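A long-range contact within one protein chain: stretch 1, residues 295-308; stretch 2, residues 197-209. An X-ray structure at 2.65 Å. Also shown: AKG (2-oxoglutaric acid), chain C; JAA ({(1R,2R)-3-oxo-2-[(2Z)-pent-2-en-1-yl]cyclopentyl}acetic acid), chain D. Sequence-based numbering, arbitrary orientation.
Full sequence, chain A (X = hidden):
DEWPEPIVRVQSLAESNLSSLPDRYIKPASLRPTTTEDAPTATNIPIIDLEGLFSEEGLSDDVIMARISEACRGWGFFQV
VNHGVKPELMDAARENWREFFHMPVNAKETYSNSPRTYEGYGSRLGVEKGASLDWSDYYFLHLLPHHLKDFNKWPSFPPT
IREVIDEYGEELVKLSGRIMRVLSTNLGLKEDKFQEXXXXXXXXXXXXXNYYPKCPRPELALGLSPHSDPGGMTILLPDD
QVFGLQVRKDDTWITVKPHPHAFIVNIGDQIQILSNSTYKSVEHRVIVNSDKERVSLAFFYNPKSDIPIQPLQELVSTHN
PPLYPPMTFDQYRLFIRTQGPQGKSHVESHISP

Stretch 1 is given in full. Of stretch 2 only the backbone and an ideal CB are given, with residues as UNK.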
# COMPACT_ATOMS: atom_id res chain seq x y z
N VAL A 295 -9.02 -3.76 -9.49
CA VAL A 295 -9.22 -2.65 -8.57
C VAL A 295 -8.79 -3.12 -7.19
O VAL A 295 -9.34 -4.11 -6.67
CB VAL A 295 -10.67 -2.15 -8.54
CG1 VAL A 295 -10.94 -1.37 -7.26
CG2 VAL A 295 -10.97 -1.30 -9.76
N SER A 296 -7.82 -2.43 -6.59
CA SER A 296 -7.34 -2.79 -5.26
C SER A 296 -7.29 -1.56 -4.38
O SER A 296 -7.06 -0.44 -4.85
CB SER A 296 -5.95 -3.44 -5.33
OG SER A 296 -5.91 -4.41 -6.37
N LEU A 297 -7.51 -1.78 -3.08
CA LEU A 297 -7.61 -0.71 -2.10
C LEU A 297 -6.49 -0.87 -1.09
O LEU A 297 -6.39 -1.90 -0.42
CB LEU A 297 -8.97 -0.73 -1.40
CG LEU A 297 -10.19 -0.15 -2.13
CD1 LEU A 297 -10.60 -1.00 -3.34
CD2 LEU A 297 -11.36 -0.01 -1.17
N ALA A 298 -5.64 0.15 -0.98
CA ALA A 298 -4.49 0.14 -0.08
C ALA A 298 -4.73 1.16 1.03
O ALA A 298 -4.70 2.37 0.79
CB ALA A 298 -3.21 0.46 -0.85
N PHE A 299 -4.98 0.66 2.23
CA PHE A 299 -5.12 1.49 3.42
C PHE A 299 -3.79 1.53 4.15
O PHE A 299 -3.20 0.49 4.45
CB PHE A 299 -6.22 0.93 4.32
CG PHE A 299 -6.36 1.63 5.64
CD1 PHE A 299 -5.69 1.16 6.76
CD2 PHE A 299 -7.18 2.74 5.77
CE1 PHE A 299 -5.81 1.80 7.98
CE2 PHE A 299 -7.31 3.38 6.99
CZ PHE A 299 -6.63 2.91 8.09
N PHE A 300 -3.30 2.74 4.42
CA PHE A 300 -2.01 2.95 5.05
C PHE A 300 -2.22 3.42 6.49
O PHE A 300 -2.88 4.44 6.71
CB PHE A 300 -1.16 3.96 4.28
CG PHE A 300 -0.96 3.61 2.83
CD1 PHE A 300 -0.29 2.45 2.46
CD2 PHE A 300 -1.44 4.44 1.83
CE1 PHE A 300 -0.11 2.13 1.12
CE2 PHE A 300 -1.25 4.13 0.50
CZ PHE A 300 -0.59 2.97 0.15
N TYR A 301 -1.66 2.68 7.44
CA TYR A 301 -1.70 3.03 8.86
C TYR A 301 -0.30 3.50 9.25
O TYR A 301 0.64 2.70 9.30
CB TYR A 301 -2.15 1.84 9.69
CG TYR A 301 -2.53 2.17 11.11
CD1 TYR A 301 -3.74 2.78 11.41
CD2 TYR A 301 -1.67 1.87 12.17
CE1 TYR A 301 -4.10 3.07 12.72
CE2 TYR A 301 -2.01 2.16 13.47
CZ TYR A 301 -3.22 2.76 13.74
OH TYR A 301 -3.56 3.05 15.04
N ASN A 302 -0.16 4.79 9.53
CA ASN A 302 1.16 5.37 9.62
C ASN A 302 1.41 6.01 10.98
O ASN A 302 0.46 6.43 11.65
CB ASN A 302 1.36 6.42 8.52
CG ASN A 302 1.23 5.83 7.13
OD1 ASN A 302 1.63 4.70 6.88
ND2 ASN A 302 0.66 6.60 6.21
N PRO A 303 2.66 6.09 11.41
CA PRO A 303 2.97 6.87 12.61
C PRO A 303 2.77 8.35 12.35
O PRO A 303 2.88 8.82 11.22
CB PRO A 303 4.44 6.54 12.89
CG PRO A 303 4.99 6.12 11.57
CD PRO A 303 3.86 5.46 10.83
N LYS A 304 2.44 9.08 13.42
CA LYS A 304 2.40 10.54 13.37
C LYS A 304 3.66 11.07 12.67
O LYS A 304 4.78 10.73 13.05
CB LYS A 304 2.28 11.09 14.79
CG LYS A 304 1.91 12.55 14.88
CD LYS A 304 1.59 12.94 16.32
CE LYS A 304 1.34 14.43 16.45
NZ LYS A 304 2.49 15.24 15.98
N SER A 305 3.45 11.91 11.65
CA SER A 305 4.48 12.14 10.64
C SER A 305 5.66 12.98 11.13
O SER A 305 6.70 12.99 10.47
CB SER A 305 3.86 12.80 9.40
OG SER A 305 2.96 13.84 9.75
N ASP A 306 5.54 13.68 12.26
CA ASP A 306 6.68 14.44 12.76
C ASP A 306 7.41 13.73 13.90
O ASP A 306 8.37 14.28 14.45
CB ASP A 306 6.24 15.84 13.21
CG ASP A 306 5.03 15.82 14.12
OD1 ASP A 306 4.62 14.72 14.56
OD2 ASP A 306 4.50 16.91 14.43
N ILE A 307 7.00 12.52 14.25
CA ILE A 307 7.70 11.72 15.25
C ILE A 307 8.96 11.14 14.62
O ILE A 307 8.87 10.46 13.59
CB ILE A 307 6.81 10.60 15.81
CG1 ILE A 307 5.64 11.18 16.61
CG2 ILE A 307 7.63 9.65 16.67
CD1 ILE A 307 4.77 10.11 17.25
N PRO A 308 10.14 11.39 15.19
CA PRO A 308 11.35 10.72 14.69
C PRO A 308 11.27 9.22 14.95
O PRO A 308 11.22 8.77 16.09
CB PRO A 308 12.48 11.38 15.49
CG PRO A 308 11.91 12.66 16.00
CD PRO A 308 10.44 12.40 16.21
N UNK A 197 4.49 4.11 20.02
CA UNK A 197 5.53 4.65 19.15
C UNK A 197 4.95 5.43 17.98
O UNK A 197 5.59 6.37 17.49
CB UNK A 197 6.42 3.52 18.63
N UNK A 198 3.76 5.05 17.52
CA UNK A 198 3.13 5.73 16.40
C UNK A 198 2.53 7.08 16.77
O UNK A 198 2.12 7.83 15.88
CB UNK A 198 2.04 4.84 15.81
N UNK A 199 2.46 7.40 18.05
CA UNK A 199 1.82 8.61 18.53
C UNK A 199 0.46 8.42 19.20
O UNK A 199 -0.35 9.35 19.17
CB UNK A 199 1.66 9.58 17.35
N UNK A 200 0.19 7.26 19.79
CA UNK A 200 -1.09 7.02 20.43
C UNK A 200 -2.26 7.01 19.47
O UNK A 200 -2.29 6.24 18.51
CB UNK A 200 -1.33 8.08 21.51
N UNK A 201 -3.25 7.87 19.73
CA UNK A 201 -4.44 7.94 18.90
C UNK A 201 -4.30 8.91 17.73
O UNK A 201 -5.04 8.78 16.75
CB UNK A 201 -5.64 8.34 19.76
N UNK A 202 -3.37 9.87 17.80
CA UNK A 202 -3.15 10.79 16.68
C UNK A 202 -2.11 10.24 15.71
O UNK A 202 -1.04 10.80 15.49
CB UNK A 202 -2.71 12.16 17.20
N UNK A 203 -2.47 9.11 15.11
CA UNK A 203 -1.67 8.49 14.06
C UNK A 203 -2.09 9.07 12.72
O UNK A 203 -2.92 9.99 12.67
CB UNK A 203 -1.82 6.97 14.07
N UNK A 204 -1.54 8.54 11.64
CA UNK A 204 -1.92 8.92 10.29
C UNK A 204 -2.60 7.76 9.59
O UNK A 204 -2.22 6.60 9.80
CB UNK A 204 -0.70 9.38 9.49
N UNK A 205 -3.59 8.07 8.77
CA UNK A 205 -4.30 7.06 8.00
C UNK A 205 -4.64 7.66 6.65
O UNK A 205 -5.31 8.70 6.59
CB UNK A 205 -5.56 6.58 8.73
N UNK A 206 -4.17 7.04 5.58
CA UNK A 206 -4.51 7.47 4.24
C UNK A 206 -4.92 6.27 3.41
O UNK A 206 -4.77 5.11 3.81
CB UNK A 206 -3.34 8.21 3.59
N UNK A 207 -5.48 6.56 2.24
CA UNK A 207 -6.07 5.56 1.36
C UNK A 207 -5.60 5.82 -0.06
O UNK A 207 -5.66 6.96 -0.53
CB UNK A 207 -7.60 5.58 1.44
N UNK A 208 -5.12 4.78 -0.72
CA UNK A 208 -4.79 4.84 -2.14
C UNK A 208 -5.49 3.68 -2.83
O UNK A 208 -5.28 2.52 -2.46
CB UNK A 208 -3.28 4.79 -2.37
N UNK A 209 -6.31 3.99 -3.82
CA UNK A 209 -7.04 3.00 -4.60
C UNK A 209 -6.39 2.93 -5.98
O UNK A 209 -6.17 3.97 -6.61
CB UNK A 209 -8.53 3.35 -4.70
C1 AKG C . -0.34 -0.93 -3.25
O1 AKG C . -0.01 -1.00 -2.04
O2 AKG C . -0.60 0.19 -3.76
C2 AKG C . -0.40 -2.22 -4.08
O5 AKG C . 0.60 -2.84 -4.23
C3 AKG C . -1.70 -2.71 -4.73
C4 AKG C . -1.74 -4.24 -4.67
C5 AKG C . -2.76 -4.80 -5.67
O3 AKG C . -3.34 -5.90 -5.44
O4 AKG C . -3.01 -4.17 -6.72
O01 JAA D . 0.52 7.26 -3.69
O02 JAA D . 2.29 8.43 2.31
O03 JAA D . 3.64 9.82 1.32
C04 JAA D . 1.94 7.92 -0.69
C05 JAA D . 2.03 7.05 -2.06
C06 JAA D . 1.80 9.38 -1.19
C07 JAA D . 1.45 9.30 -2.53
C08 JAA D . 1.25 7.71 -2.86
C09 JAA D . 1.51 5.56 -1.85
C10 JAA D . 3.10 7.78 0.12
C11 JAA D . 2.65 4.66 -1.38
C12 JAA D . 3.01 8.73 1.32
C13 JAA D . 2.89 3.49 -1.94
C14 JAA D . 2.05 2.98 -3.10
C15 JAA D . 2.96 2.58 -4.26

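Position 197 places nothing of stretch 1 within 5.5 Å of its ideal CB, so many side chains would fit; the deposited Ala197 has its backbone O 3.8 Å from CD1 of Ile307.

At 198 the CB projects sideways, 3.9 Å from CA of Pro303, beside the proline ring and the Tyr301 ring. A large apolar or aromatic side chain would cover both. Phe198 does so: CB of Pro303 sits 4.1 Å from the centroid of its ring, over the face in a CH-pi contact, and CE2 of Phe198 reaches CD2 of Tyr301 at 4.0 Å. Its backbone O accepts a hydrogen bond from N of Lys304 at 2.8 Å, whatever the side chain.

Position 199 is decisive. Phi is 106°, and an ideal CB would stand 3.0 Å from CB of Lys304 and 3.2 Å from CD1 of Ile307, besides jamming against the preceding carbonyl. Only glycine is comfortable, and Gly199 ends the helix in a Schellman motif. Position 200 points away; its phi of 65° and psi of -123° favour glycine, and Gly200 follows in a type II' turn. Position 201 also points away into space free of stretch 1, where a polar residue is natural: Glu201.

The ideal CB at 202 is 4.5 Å from CD of Lys304, so a polar chain or a modest apolar one could lie along the lysine. Asn202 does, with ND2 3.7 Å from CE of Lys304.

At 203 the CB lies 3.4 Å from O of Asn302 and 4.4 Å from OH of Tyr301. An aliphatic chain could pack on the tyrosine ring; Ile203 brings CD1 to 3.4 Å from CE1 of Tyr301.

From 204 the backbone pairs antiparallel with stretch 1. Position 204 has room for a CB, so a small residue such as alanine would also fit. The deposited Gly204 uses its backbone, with N donating to O of Asn302 (2.9 Å) and O accepting from N of Asn302 (2.8 Å).

Position 205 shares its face with Phe299 and Tyr301, its CB already 3.9 Å from CZ of Phe299. A small apolar residue suffices, and Ala205 makes that contact with its methyl.

At 206 the CB turns to the face of Phe300 and Asn302, where small or medium chains could fit. Cys206 directs SG to the edge of the Phe300 ring, 5.0 Å from its centroid, and 3.5 Å from ND2 of Asn302.

Position 207 returns to the face of Phe299, inviting a branched aliphatic. Leu207 brings CD1 to 4.4 Å from CB of Phe299.

At 208 the CB lies 3.6 Å from CE2 of Phe300, and beyond are the two ligands. Apolar chains could cover the ring, but a long donor could also reach the ketone of JAA. Arg208 combines both roles: its CB packs on Phe300, while NH1 donates to O01 of JAA at 3.0 Å.

At 209 the ideal CB lies 4.6 Å from CG of Leu297, on the same face of the sheet; a beta-branched aliphatic suits a strand here. Val209 sets CG1 4.0 Å from CD1 of Leu297.

Stretch 2, residues 197-209: AFGGENIGACLRV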
# COMPACT_ATOMS: atom_id res chain seq x y z
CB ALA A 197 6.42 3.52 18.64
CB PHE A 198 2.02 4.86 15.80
CG PHE A 198 2.50 3.83 14.84
CD1 PHE A 198 3.61 3.04 15.12
CD2 PHE A 198 1.82 3.61 13.65
CE1 PHE A 198 4.03 2.07 14.23
CE2 PHE A 198 2.23 2.65 12.76
CZ PHE A 198 3.34 1.88 13.05
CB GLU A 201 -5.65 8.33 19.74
CG GLU A 201 -5.69 9.77 20.20
CD GLU A 201 -7.10 10.32 20.24
OE1 GLU A 201 -7.89 9.85 21.10
OE2 GLU A 201 -7.43 11.20 19.42
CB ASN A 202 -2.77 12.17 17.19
CG ASN A 202 -3.08 13.26 16.17
OD1 ASN A 202 -3.96 13.10 15.33
ND2 ASN A 202 -2.35 14.37 16.25
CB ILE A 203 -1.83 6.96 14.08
CG1 ILE A 203 -3.31 6.58 14.18
CG2 ILE A 203 -1.10 6.37 15.27
CD1 ILE A 203 -4.01 6.45 12.84
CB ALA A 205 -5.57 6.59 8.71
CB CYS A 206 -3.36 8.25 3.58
SG CYS A 206 -1.71 7.61 3.91
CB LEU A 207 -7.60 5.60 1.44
CG LEU A 207 -8.34 4.62 0.54
CD1 LEU A 207 -8.09 3.19 1.00
CD2 LEU A 207 -9.83 4.93 0.49
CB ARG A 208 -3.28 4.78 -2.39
CG ARG A 208 -2.95 4.28 -3.79
CD ARG A 208 -1.59 4.73 -4.28
NE ARG A 208 -1.24 4.05 -5.52
CZ ARG A 208 -0.34 4.49 -6.39
NH1 ARG A 208 0.32 5.62 -6.16
NH2 ARG A 208 -0.08 3.80 -7.50
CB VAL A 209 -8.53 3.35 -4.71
CG1 VAL A 209 -9.29 2.20 -5.37
CG2 VAL A 209 -9.10 3.65 -3.33
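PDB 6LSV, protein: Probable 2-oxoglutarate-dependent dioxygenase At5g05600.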